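Local structure of lyase/mutase (4LSB) at residues 45-50 / 88-93; 54-59 / 78-83; 94-99 / 109-114. The protein is a magnesium-binding enzyme of the lyase/mutase kind, built on a TIM-barrel fold and present as two chains in the assembly. All blocks are in the same frame, centred on the assembly; numbering follows the deposited sequence.

Interaction 1 (45-50 / 88-93); sequences LLAMAG and GGLPVS
The CB methyl of A47 meets the flat peptide carbonyl of G88 at its oxygen, 3.5 Å from G88 O. The same oxygen accepts a hydrogen bond from the side-chain amide of N287, so this buried polar atom is satisfied.

Two residues on, L90 comes to the same methyl. Its CG stands anti to the carbonyl carbon and beside the backbone N (chi1 -69°), which turns the branch toward helix 40-48. One branch does the touching. L90 CD1 is 3.7 Å from A47 CB and equally near A47 CA, so it rests along the CA-CB bond. A47 is thus met by a carbonyl oxygen and by a leucine methyl. Between the two segments the contact is apolar, apart from that oxygen.

Both backbones turn on glycine close by. G50 ends its helix in a Schellman motif: its N bonds to A47 O at 3.0 Å and its phi is positive (104°). A49 N bonds back to L45 O at 2.9 Å in the same turn. G89, also with positive phi, is the first residue to leave helix 74-88, and the chain then runs through L90 and P91 into strand 92-95.

L46 and L90 both pack on L54 of strand 54-55. L45 and L46 also pack on F253 of the second subunit. The contact joins two neighbouring outer helices where one leads into its next strand, as in the alpha-to-beta loops of a TIM barrel.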
loop_
_atom_site.group_PDB
_atom_site.type_symbol
_atom_site.label_atom_id
_atom_site.label_comp_id
_atom_site.label_asym_id
_atom_site.label_seq_id
_atom_site.Cartn_x
_atom_site.Cartn_y
_atom_site.Cartn_z
ATOM N N LEU B 45 -3.494 -5.367 9.774
ATOM C CA LEU B 45 -4.884 -5.736 9.573
ATOM C C LEU B 45 -5.041 -7.242 9.515
ATOM O O LEU B 45 -5.987 -7.795 10.046
ATOM C CB LEU B 45 -5.428 -5.128 8.309
ATOM C CG LEU B 45 -5.548 -3.580 8.400
ATOM C CD1 LEU B 45 -5.833 -3.020 7.024
ATOM C CD2 LEU B 45 -6.637 -3.164 9.411
ATOM N N LEU B 46 -4.103 -7.935 8.881
ATOM C CA LEU B 46 -4.174 -9.402 8.909
ATOM C C LEU B 46 -4.009 -10.006 10.305
ATOM O O LEU B 46 -4.647 -11.012 10.630
ATOM C CB LEU B 46 -3.177 -10.028 7.908
ATOM C CG LEU B 46 -3.409 -9.655 6.417
ATOM C CD1 LEU B 46 -2.202 -10.014 5.595
ATOM C CD2 LEU B 46 -4.689 -10.302 5.813
ATOM N N ALA B 47 -3.169 -9.429 11.154
ATOM C CA ALA B 47 -3.072 -9.931 12.518
ATOM C C ALA B 47 -4.389 -9.700 13.268
ATOM O O ALA B 47 -4.902 -10.564 13.965
ATOM C CB ALA B 47 -1.941 -9.269 13.260
ATOM N N MET B 48 -4.912 -8.508 13.109
ATOM C CA MET B 48 -6.169 -8.151 13.738
ATOM C C MET B 48 -7.292 -9.051 13.239
ATOM O O MET B 48 -8.197 -9.345 14.012
ATOM C CB MET B 48 -6.520 -6.692 13.485
ATOM C CG MET B 48 -5.625 -5.684 14.176
ATOM S SD MET B 48 -5.987 -4.043 13.507
ATOM C CE MET B 48 -4.785 -3.102 14.460
ATOM N N ALA B 49 -7.229 -9.492 11.986
ATOM C CA ALA B 49 -8.203 -10.446 11.416
ATOM C C ALA B 49 -8.121 -11.882 12.024
ATOM O O ALA B 49 -8.995 -12.725 11.794
ATOM C CB ALA B 49 -8.042 -10.562 9.916
ATOM N N GLY B 50 -7.049 -12.183 12.719
ATOM C CA GLY B 50 -6.900 -13.502 13.309
ATOM C C GLY B 50 -5.950 -14.450 12.617
ATOM O O GLY B 50 -5.826 -15.583 13.044
ATOM N N GLY B 88 3.449 -6.555 12.128
ATOM C CA GLY B 88 2.501 -7.656 12.297
ATOM C C GLY B 88 2.467 -8.291 13.678
ATOM O O GLY B 88 1.415 -8.674 14.124
ATOM N N GLY B 89 3.604 -8.405 14.345
ATOM C CA GLY B 89 3.719 -9.148 15.660
ATOM C C GLY B 89 3.505 -10.646 15.512
ATOM O O GLY B 89 3.327 -11.366 16.502
ATOM N N LEU B 90 3.581 -11.134 14.273
ATOM C CA LEU B 90 3.388 -12.523 13.957
ATOM C C LEU B 90 4.641 -13.135 13.323
ATOM O O LEU B 90 5.420 -12.435 12.685
ATOM C CB LEU B 90 2.230 -12.643 12.920
ATOM C CG LEU B 90 0.818 -12.318 13.416
ATOM C CD1 LEU B 90 -0.229 -12.355 12.256
ATOM C CD2 LEU B 90 0.481 -13.278 14.560
ATOM N N PRO B 91 4.771 -14.465 13.380
ATOM C CA PRO B 91 5.764 -15.111 12.527
ATOM C C PRO B 91 5.667 -14.762 11.040
ATOM O O PRO B 91 4.564 -14.709 10.495
ATOM C CB PRO B 91 5.520 -16.616 12.733
ATOM C CG PRO B 91 4.426 -16.703 13.724
ATOM C CD PRO B 91 3.782 -15.398 13.906
ATOM N N VAL B 92 6.807 -14.465 10.433
ATOM C CA VAL B 92 6.896 -14.064 9.026
ATOM C C VAL B 92 7.765 -15.033 8.235
ATOM O O VAL B 92 8.928 -15.265 8.559
ATOM C CB VAL B 92 7.480 -12.644 8.872
ATOM C CG1 VAL B 92 7.717 -12.308 7.414
ATOM C CG2 VAL B 92 6.562 -11.627 9.493
ATOM N N SER B 93 7.182 -15.608 7.200
ATOM C CA SER B 93 7.896 -16.369 6.208
ATOM C C SER B 93 8.197 -15.463 5.057
ATOM O O SER B 93 7.288 -14.897 4.441
ATOM C CB SER B 93 7.055 -17.530 5.676
ATOM O OG SER B 93 7.915 -18.442 5.006
#

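Interaction 2 (54-59 / 78-83); sequences LATTSA and LDHIAD. With MG (magnesium ion), chain E.
T56 reaches across to H80 and I81 through its carbon atoms. Its CB lies 4.3 Å from CD2 of the H80 ring. Its CG2 goes on to I81, at 4.4 Å from I81 CG1. Its OG1 turns to the neighbouring strand. The side chain is therefore divided: the carbons pack mainly on helix 74-88, with V92 beside them, and the hydroxyl accepts from the backbone N of D95. The distances across to the helix are long for van der Waals contacts, so the direct packing is loose.

A water makes the polar link. H80 extends with CG anti to its backbone N (chi1 180°), which carries the ring away from the helix toward the start of the loop after strand 54-55. Water 1 lies at the ring edge, in its plane, 2.7 Å from H80 NE2. The same water accepts from T57 N at 2.8 Å. This ties the helix side chain to the main chain just before S58.

T57 is the N-cap of helix 58-64, and its OG1 caps a backbone N in the first turn. The S58 CB points away from residues 78-83. Its OG sits between the backbone N and the carbonyl carbon (chi1 62°) and binds the magnesium ion at 2.4 Å. D95 OD2 is hydrogen-bonded to this hydroxyl and probably helps to orient it. E97 and three waters also bind the ion. A metal site in the loop after a strand, at the C-terminal end of the barrel strands, is characteristic of the active-site end of TIM-barrel enzymes.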
loop_
_atom_site.group_PDB
_atom_site.type_symbol
_atom_site.label_atom_id
_atom_site.label_comp_id
_atom_site.label_asym_id
_atom_site.label_seq_id
_atom_site.Cartn_x
_atom_site.Cartn_y
_atom_site.Cartn_z
ATOM N N LEU B 54 2.304 -14.607 8.660
ATOM C CA LEU B 54 2.254 -13.791 7.417
ATOM C C LEU B 54 3.390 -14.226 6.495
ATOM O O LEU B 54 4.423 -14.692 6.969
ATOM C CB LEU B 54 2.416 -12.280 7.772
ATOM C CG LEU B 54 1.454 -11.750 8.829
ATOM C CD1 LEU B 54 1.841 -10.338 9.223
ATOM C CD2 LEU B 54 0.047 -11.762 8.333
ATOM N N ALA B 55 3.208 -14.039 5.180
ATOM C CA ALA B 55 4.242 -14.262 4.219
ATOM C C ALA B 55 4.425 -13.011 3.377
ATOM O O ALA B 55 3.458 -12.367 2.907
ATOM C CB ALA B 55 3.907 -15.446 3.329
ATOM N N THR B 56 5.666 -12.672 3.104
ATOM C CA THR B 56 5.911 -11.524 2.235
ATOM C C THR B 56 5.636 -11.963 0.808
ATOM O O THR B 56 5.469 -13.178 0.527
ATOM C CB THR B 56 7.320 -10.973 2.394
ATOM O OG1 THR B 56 8.247 -11.933 1.973
ATOM C CG2 THR B 56 7.608 -10.586 3.844
ATOM N N THR B 57 5.448 -10.987 -0.069
ATOM C CA THR B 57 5.138 -11.224 -1.476
ATOM C C THR B 57 6.026 -10.270 -2.267
ATOM O O THR B 57 5.874 -9.065 -2.203
ATOM C CB THR B 57 3.640 -10.996 -1.807
ATOM O OG1 THR B 57 3.450 -10.869 -3.212
ATOM C CG2 THR B 57 3.069 -9.768 -1.109
ATOM N N SER B 58 7.019 -10.829 -2.930
ATOM C CA SER B 58 7.873 -10.039 -3.808
ATOM C C SER B 58 7.013 -9.301 -4.873
ATOM O O SER B 58 7.338 -8.183 -5.274
ATOM C CB SER B 58 8.924 -10.958 -4.492
ATOM O OG SER B 58 8.246 -11.939 -5.298
ATOM N N ALA B 59 5.908 -9.889 -5.305
ATOM C CA ALA B 59 5.034 -9.258 -6.290
ATOM C C ALA B 59 4.251 -8.072 -5.742
ATOM O O ALA B 59 4.185 -7.011 -6.398
ATOM C CB ALA B 59 4.034 -10.245 -6.840
ATOM N N LEU B 78 15.242 -7.273 2.684
ATOM C CA LEU B 78 15.590 -7.434 4.092
ATOM C C LEU B 78 14.968 -6.334 4.949
ATOM O O LEU B 78 14.468 -6.594 6.042
ATOM C CB LEU B 78 17.107 -7.508 4.278
ATOM C CG LEU B 78 17.788 -8.762 3.706
ATOM C CD1 LEU B 78 19.303 -8.593 3.869
ATOM C CD2 LEU B 78 17.353 -10.022 4.430
ATOM N N ASP B 79 15.022 -5.087 4.473
ATOM C CA ASP B 79 14.339 -4.001 5.139
ATOM C C ASP B 79 12.829 -4.272 5.246
ATOM O O ASP B 79 12.230 -4.010 6.304
ATOM C CB ASP B 79 14.576 -2.650 4.424
ATOM C CG ASP B 79 15.992 -2.123 4.617
ATOM O OD1 ASP B 79 16.649 -2.461 5.620
ATOM O OD2 ASP B 79 16.448 -1.357 3.744
ATOM N N HIS B 80 12.257 -4.775 4.152
ATOM C CA HIS B 80 10.807 -5.055 4.038
ATOM C C HIS B 80 10.422 -6.149 5.040
ATOM O O HIS B 80 9.448 -6.025 5.795
ATOM C CB HIS B 80 10.478 -5.446 2.590
ATOM C CG HIS B 80 9.025 -5.768 2.325
ATOM N ND1 HIS B 80 8.003 -4.868 2.524
ATOM C CD2 HIS B 80 8.443 -6.887 1.826
ATOM C CE1 HIS B 80 6.852 -5.422 2.175
ATOM N NE2 HIS B 80 7.097 -6.640 1.730
ATOM N N ILE B 81 11.207 -7.203 5.091
ATOM C CA ILE B 81 10.956 -8.254 6.079
ATOM C C ILE B 81 10.924 -7.661 7.473
ATOM O O ILE B 81 9.986 -7.912 8.248
ATOM C CB ILE B 81 12.031 -9.329 6.035
ATOM C CG1 ILE B 81 11.912 -10.135 4.758
ATOM C CG2 ILE B 81 11.902 -10.221 7.252
ATOM C CD1 ILE B 81 13.170 -10.958 4.486
ATOM N N ALA B 82 11.948 -6.880 7.837
ATOM C CA ALA B 82 11.973 -6.267 9.169
ATOM C C ALA B 82 10.732 -5.376 9.444
ATOM O O ALA B 82 10.235 -5.307 10.602
ATOM C CB ALA B 82 13.267 -5.459 9.372
ATOM N N ASP B 83 10.283 -4.676 8.420
ATOM C CA ASP B 83 9.115 -3.796 8.566
ATOM C C ASP B 83 7.891 -4.639 8.893
ATOM O O ASP B 83 7.100 -4.250 9.703
ATOM C CB ASP B 83 8.779 -3.026 7.272
ATOM C CG ASP B 83 9.667 -1.823 7.041
ATOM O OD1 ASP B 83 10.386 -1.391 7.969
ATOM O OD2 ASP B 83 9.650 -1.339 5.884
HETATM MG MG MG E . 9.434 -13.313 -6.886
HETATM O O HOH W 1 5.319 -8.522 1.150
HETATM O O HOH W 2 10.472 -14.661 -8.255
HETATM O O HOH W 3 9.181 -15.236 -5.435
HETATM O O HOH W 4 7.553 -13.664 -7.560
#

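Interaction 3 (94-99 / 109-114); sequences ADLENG and ETIRLA. With MG (magnesium ion), chain E.
T110 places its two branches differently against G99 and L96. OG1 is anti to the carbonyl carbon (chi1 -68°) and faces G99, while CG2 is anti to the backbone N. T110 OG1 donates to G99 O at 2.6 Å. The hydroxyl comes from above the carbonyl plane, 45° out of it, with a C=O...donor angle of 129°. R74 NH1 and the backbone O of T106 are also hydrogen-bonded to this hydroxyl. T110 CG2 lies 4.1 Å from L96 CB.

L96 lays its two methyls against the helix. CD1 touches A114 CB at 3.8 Å and I111 CD1 at 3.9 Å, and CD2 also nears A114. The L96 and I111 side chains cross at about a right angle. I124 of strand 121-125 packs on both.

The loop itself is a type II' turn from L96 to G99. G99 sits at backbone angles that call for glycine. Overlapping the start of this turn, D95 OD1 accepts from E97 N at 3.2 Å, an Asx turn. The E97 chain bends at chi2 and turns its carboxylate away from the helix, so that OE2 binds the magnesium ion at 2.1 Å. Water 3, a further ligand of the ion, donates to D95 OD1 at 2.7 Å. D95 thus acts from the second shell.

Strand 92-95, helix 104-116 and strand 121-125 form a beta-alpha-beta unit. Here its first strand end and helix are packed together, with E97, one of the two protein ligands of the ion, on the loop between them, as in a TIM-barrel active site.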
loop_
_atom_site.group_PDB
_atom_site.type_symbol
_atom_site.label_atom_id
_atom_site.label_comp_id
_atom_site.label_asym_id
_atom_site.label_seq_id
_atom_site.Cartn_x
_atom_site.Cartn_y
_atom_site.Cartn_z
ATOM N N ALA B 94 9.473 -15.367 4.723
ATOM C CA ALA B 94 9.931 -14.459 3.703
ATOM C C ALA B 94 10.089 -15.094 2.352
ATOM O O ALA B 94 10.737 -16.101 2.193
ATOM C CB ALA B 94 11.273 -13.896 4.131
ATOM N N ASP B 95 9.548 -14.440 1.353
ATOM C CA ASP B 95 9.800 -14.774 -0.028
ATOM C C ASP B 95 11.207 -14.248 -0.356
ATOM O O ASP B 95 11.409 -13.047 -0.330
ATOM C CB ASP B 95 8.749 -14.078 -0.854
ATOM C CG ASP B 95 8.910 -14.279 -2.329
ATOM O OD1 ASP B 95 9.861 -14.972 -2.793
ATOM O OD2 ASP B 95 7.999 -13.760 -2.999
ATOM N N LEU B 96 12.146 -15.166 -0.610
ATOM C CA LEU B 96 13.575 -14.832 -0.828
ATOM C C LEU B 96 13.981 -15.198 -2.231
ATOM O O LEU B 96 15.153 -15.503 -2.509
ATOM C CB LEU B 96 14.433 -15.572 0.169
ATOM C CG LEU B 96 14.092 -15.216 1.584
ATOM C CD1 LEU B 96 14.805 -16.161 2.536
ATOM C CD2 LEU B 96 14.367 -13.742 1.850
ATOM N N GLU B 97 12.989 -15.163 -3.114
ATOM C CA GLU B 97 13.195 -15.360 -4.557
ATOM C C GLU B 97 14.066 -16.609 -4.751
ATOM O O GLU B 97 13.825 -17.644 -4.122
ATOM C CB GLU B 97 13.894 -14.117 -5.145
ATOM C CG GLU B 97 13.266 -12.788 -4.748
ATOM C CD GLU B 97 12.211 -12.353 -5.738
ATOM O OE1 GLU B 97 12.418 -11.327 -6.433
ATOM O OE2 GLU B 97 11.203 -13.060 -5.816
ATOM N N ASN B 98 15.116 -16.498 -5.573
ATOM C CA ASN B 98 16.065 -17.612 -5.788
ATOM C C ASN B 98 17.286 -17.538 -4.844
ATOM O O ASN B 98 18.330 -18.150 -5.120
ATOM C CB ASN B 98 16.496 -17.607 -7.258
ATOM C CG ASN B 98 17.423 -16.450 -7.580
ATOM O OD1 ASN B 98 17.305 -15.350 -6.995
ATOM N ND2 ASN B 98 18.367 -16.686 -8.470
ATOM N N GLY B 99 17.155 -16.794 -3.733
ATOM C CA GLY B 99 18.290 -16.546 -2.812
ATOM C C GLY B 99 19.182 -15.373 -3.262
ATOM O O GLY B 99 20.222 -15.124 -2.640
ATOM N N GLU B 109 23.848 -17.267 2.670
ATOM C CA GLU B 109 23.935 -15.930 3.258
ATOM C C GLU B 109 22.562 -15.256 3.291
ATOM O O GLU B 109 22.179 -14.651 4.279
ATOM C CB GLU B 109 24.919 -15.072 2.479
ATOM C CG GLU B 109 25.068 -13.653 3.003
ATOM C CD GLU B 109 25.739 -13.541 4.377
ATOM O OE1 GLU B 109 26.147 -14.574 4.971
ATOM O OE2 GLU B 109 25.857 -12.391 4.875
ATOM N N THR B 110 21.805 -15.403 2.211
ATOM C CA THR B 110 20.453 -14.846 2.187
ATOM C C THR B 110 19.578 -15.383 3.342
ATOM O O THR B 110 18.844 -14.622 4.023
ATOM C CB THR B 110 19.805 -15.089 0.812
ATOM O OG1 THR B 110 20.488 -14.309 -0.169
ATOM C CG2 THR B 110 18.363 -14.654 0.822
ATOM N N ILE B 111 19.647 -16.687 3.591
ATOM C CA ILE B 111 18.921 -17.259 4.723
ATOM C C ILE B 111 19.365 -16.623 6.052
ATOM O O ILE B 111 18.543 -16.238 6.886
ATOM C CB ILE B 111 19.102 -18.800 4.828
ATOM C CG1 ILE B 111 18.457 -19.520 3.644
ATOM C CG2 ILE B 111 18.550 -19.322 6.166
ATOM C CD1 ILE B 111 16.945 -19.277 3.510
ATOM N N ARG B 112 20.663 -16.489 6.270
ATOM C CA ARG B 112 21.152 -15.875 7.534
ATOM C C ARG B 112 20.676 -14.460 7.692
ATOM O O ARG B 112 20.282 -14.055 8.769
ATOM C CB ARG B 112 22.674 -15.845 7.594
ATOM C CG ARG B 112 23.351 -17.179 7.687
ATOM C CD ARG B 112 24.820 -16.966 8.084
ATOM N NE ARG B 112 25.619 -16.701 6.877
ATOM C CZ ARG B 112 26.026 -17.651 6.026
ATOM N NH1 ARG B 112 25.743 -18.930 6.280
ATOM N NH2 ARG B 112 26.725 -17.317 4.928
ATOM N N LEU B 113 20.768 -13.695 6.608
ATOM C CA LEU B 113 20.307 -12.307 6.618
ATOM C C LEU B 113 18.796 -12.180 6.852
ATOM O O LEU B 113 18.328 -11.251 7.501
ATOM C CB LEU B 113 20.693 -11.609 5.312
ATOM C CG LEU B 113 22.209 -11.366 5.159
ATOM C CD1 LEU B 113 22.530 -10.963 3.730
ATOM C CD2 LEU B 113 22.733 -10.369 6.181
ATOM N N ALA B 114 18.033 -13.106 6.298
ATOM C CA ALA B 114 16.581 -13.040 6.430
ATOM C C ALA B 114 16.236 -13.324 7.873
ATOM O O ALA B 114 15.392 -12.671 8.444
ATOM C CB ALA B 114 15.894 -14.030 5.522
HETATM MG MG MG E . 9.434 -13.313 -6.886
HETATM O O HOH W 3 9.181 -15.236 -5.435
HETATM O O HOH W 2 10.472 -14.661 -8.255
HETATM O O HOH W 4 7.553 -13.664 -7.560
#

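Overall arrangement
All three contacts are buried, and all lie beside the neighbouring parallel strands 54-55 and 92-95. P91 O and S93 N pair with L54, which joins interactions 1 and 2 through the sheet. Interaction 1 lies at the start of strand 92-95, by the subunit partner, and is mainly apolar. Interactions 2 and 3 lie toward the other end, their centres about 11 Å apart, and share the magnesium ion and three of its waters. In 54-59 / 78-83 a water supplies the polar link. In 94-99 / 109-114 it is a direct hydroxyl-to-carbonyl bond beside closer hydrophobic packing. L78 also packs on L113, so helices 74-88 and 104-116 touch.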